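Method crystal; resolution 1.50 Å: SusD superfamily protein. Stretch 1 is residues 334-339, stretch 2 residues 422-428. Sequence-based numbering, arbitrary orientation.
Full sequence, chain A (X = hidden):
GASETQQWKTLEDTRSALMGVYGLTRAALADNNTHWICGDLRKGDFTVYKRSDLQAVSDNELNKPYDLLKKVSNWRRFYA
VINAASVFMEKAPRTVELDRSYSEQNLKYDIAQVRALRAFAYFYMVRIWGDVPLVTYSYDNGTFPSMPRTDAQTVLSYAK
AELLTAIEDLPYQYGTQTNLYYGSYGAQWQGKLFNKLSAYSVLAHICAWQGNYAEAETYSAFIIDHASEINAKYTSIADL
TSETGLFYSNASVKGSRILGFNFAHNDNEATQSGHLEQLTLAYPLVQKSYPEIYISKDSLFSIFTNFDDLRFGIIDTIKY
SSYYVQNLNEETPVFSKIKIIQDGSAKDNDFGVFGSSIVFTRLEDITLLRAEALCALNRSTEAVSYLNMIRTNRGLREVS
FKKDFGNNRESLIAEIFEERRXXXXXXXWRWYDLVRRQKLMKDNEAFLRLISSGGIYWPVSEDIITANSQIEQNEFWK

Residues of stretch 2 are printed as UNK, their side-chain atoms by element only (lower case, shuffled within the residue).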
# COMPACT_ATOMS: atom_id res chain seq x y z
N VAL A 334 7.72 14.19 17.21
CA VAL A 334 7.99 12.92 16.56
C VAL A 334 6.68 12.24 16.17
O VAL A 334 5.82 11.98 17.03
CB VAL A 334 8.78 11.99 17.48
CG1 VAL A 334 8.92 10.58 16.89
CG2 VAL A 334 10.19 12.59 17.78
N PHE A 335 6.55 11.90 14.88
CA PHE A 335 5.41 11.13 14.40
C PHE A 335 5.67 9.68 14.85
O PHE A 335 6.48 8.93 14.25
CB PHE A 335 5.28 11.27 12.89
CG PHE A 335 4.13 10.52 12.32
CD1 PHE A 335 2.87 11.06 12.44
CD2 PHE A 335 4.29 9.29 11.67
CE1 PHE A 335 1.76 10.42 11.93
CE2 PHE A 335 3.16 8.63 11.14
CZ PHE A 335 1.91 9.22 11.26
N SER A 336 4.98 9.31 15.92
CA SER A 336 5.19 8.06 16.62
C SER A 336 4.10 7.02 16.39
O SER A 336 4.10 5.97 17.04
CB SER A 336 5.33 8.38 18.12
OG SER A 336 4.16 9.04 18.59
N LYS A 337 3.18 7.27 15.45
CA LYS A 337 2.08 6.35 15.16
C LYS A 337 2.57 4.90 15.01
O LYS A 337 1.97 3.98 15.55
CB LYS A 337 1.37 6.79 13.89
CG LYS A 337 0.25 5.90 13.43
CD LYS A 337 -0.25 6.32 12.08
CE LYS A 337 -1.34 5.37 11.57
NZ LYS A 337 -2.04 5.87 10.31
N ILE A 338 3.61 4.74 14.19
CA ILE A 338 4.19 3.44 13.83
C ILE A 338 5.52 3.37 14.58
O ILE A 338 6.44 4.19 14.36
CB ILE A 338 4.34 3.29 12.29
CG1 ILE A 338 3.00 3.57 11.59
CG2 ILE A 338 4.93 1.91 11.97
CD1 ILE A 338 2.95 3.31 10.10
N LYS A 339 5.62 2.40 15.48
CA LYS A 339 6.75 2.30 16.44
C LYS A 339 7.02 0.85 16.91
O LYS A 339 6.93 0.50 18.11
CB LYS A 339 6.52 3.28 17.60
CG LYS A 339 5.20 3.14 18.31
CD LYS A 339 5.07 4.09 19.52
CE LYS A 339 3.71 4.01 20.14
NZ LYS A 339 2.66 4.45 19.18
N UNK A 422 -6.03 11.90 7.49
CA UNK A 422 -5.87 11.61 8.90
C UNK A 422 -5.67 10.13 9.23
O UNK A 422 -4.74 9.75 9.94
c UNK A 422 -7.11 13.68 9.70
c UNK A 422 -7.06 12.18 9.69
c UNK A 422 -10.17 14.96 9.26
n UNK A 422 -9.51 14.05 9.98
n UNK A 422 -11.36 14.66 8.79
c UNK A 422 -8.19 14.22 10.58
n UNK A 422 -9.66 16.16 9.01
N UNK A 423 -6.57 9.30 8.73
CA UNK A 423 -6.58 7.90 9.09
C UNK A 423 -5.42 7.10 8.59
O UNK A 423 -4.87 6.30 9.33
c UNK A 423 -7.91 7.26 8.61
c UNK A 423 -8.09 5.81 9.00
c UNK A 423 -8.08 5.57 10.53
o UNK A 423 -8.43 6.51 11.27
o UNK A 423 -7.77 4.41 10.93
N UNK A 424 -5.02 7.37 7.36
CA UNK A 424 -3.99 6.58 6.70
C UNK A 424 -2.62 7.25 6.69
O UNK A 424 -1.69 6.80 5.98
c UNK A 424 -5.84 5.56 5.14
c UNK A 424 -4.46 6.23 5.26
c UNK A 424 -5.80 4.16 5.77
c UNK A 424 -6.32 5.47 3.67
N UNK A 425 -2.44 8.27 7.52
CA UNK A 425 -1.17 9.00 7.60
C UNK A 425 -0.03 8.02 7.92
O UNK A 425 -0.12 7.23 8.86
c UNK A 425 -1.63 13.60 8.91
c UNK A 425 -0.10 11.04 8.76
se UNK A 425 -0.44 12.52 9.94
c UNK A 425 -1.30 10.09 8.68
N UNK A 426 1.03 8.08 7.11
CA UNK A 426 2.14 7.19 7.28
C UNK A 426 2.00 5.77 6.72
O UNK A 426 2.90 4.92 6.93
N UNK A 427 0.90 5.51 6.00
CA UNK A 427 0.64 4.19 5.40
C UNK A 427 0.77 4.14 3.88
O UNK A 427 0.32 3.18 3.24
c UNK A 427 -0.80 3.51 7.38
c UNK A 427 -2.15 3.09 7.86
o UNK A 427 -2.80 2.17 7.28
c UNK A 427 -0.71 3.67 5.87
o UNK A 427 -2.60 3.69 8.87
N UNK A 428 1.44 5.13 3.30
CA UNK A 428 1.75 5.13 1.87
C UNK A 428 0.63 5.48 0.93
O UNK A 428 0.72 5.17 -0.26

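Position 422 carries a long chain of three carbons, a nitrogen, and then a carbon bearing two more nitrogens, and these atoms touch nothing of stretch 1. That guanidinium makes it Arg422. It sits in the last turn of a helix that begins earlier in the chain, its CA-to-CB bond points away from stretch 1, and its nitrogens are satisfied elsewhere in the structure.

Position 423 has three side-chain carbons, the third holding two oxygens: a carboxylate one methylene longer than aspartate. Its side chain makes no contact with stretch 1, so the residue, Glu423, contributes through its backbone, Glu423 O accepting a hydrogen bond from Lys337 NZ at 3.0 Å.

Position 424 shows four carbons forked at the second, none touching stretch 1, which is Leu424. Its CA-to-CB bond also points away. This is the first residue to leave helical phi/psi, and it opens a type II turn closed by the hydrogen bond from the N of position 427 to Leu424 O, 2.9 Å.

Position 425 has an unbranched chain of two carbons, a selenium and a terminal carbon. The selenium lies 3.6 Å from Phe335 CE1, and the residue is selenomethionine, Met425. Met425 SE lies obliquely to the Phe335 ring, 4.7 Å from its centroid, while Met425 O accepts a hydrogen bond from Lys337 NZ at 2.8 Å.

Position 426 has no side-chain atoms; its bare CA lies 4.2 Å from Phe335 CE2, and its O 3.6 Å from Ile338 CD1. This is Gly426. With phi/psi of 80/7, a CB would be jammed against the preceding carbonyl O, and the CB of Gly426 would also fall 2.9 Å from Phe335 CE2, a clash.

Position 427 again has three carbons, the third with two oxygens, one of them 2.7 Å from Lys337 NZ. This is Glu427, and OE2 makes that contact as a hydrogen-bonded salt bridge. CA-to-CB runs sideways, but the chain's end comes nearer to stretch 1.

Position 428 has no side chain, and stretch 1 leaves it untouched: Gly428. Its phi of 78° favours glycine by itself.

The contact works by fitting an extended lysine to a helix end and the turn that follows. With all four chi angles t, Lys337 delivers its ammonium to Glu423 O, Met425 O and Glu427 OE2. Beside this polar site, Phe335 packs on Met425 and Gly426, and Ile338 reaches the glycine carbonyl. The helix end and the turn present acceptors to the ammonium, and glycine, at the turn's third position, leaves room for the aromatic ring.

Stretch 2 (422-428) RELMGEG
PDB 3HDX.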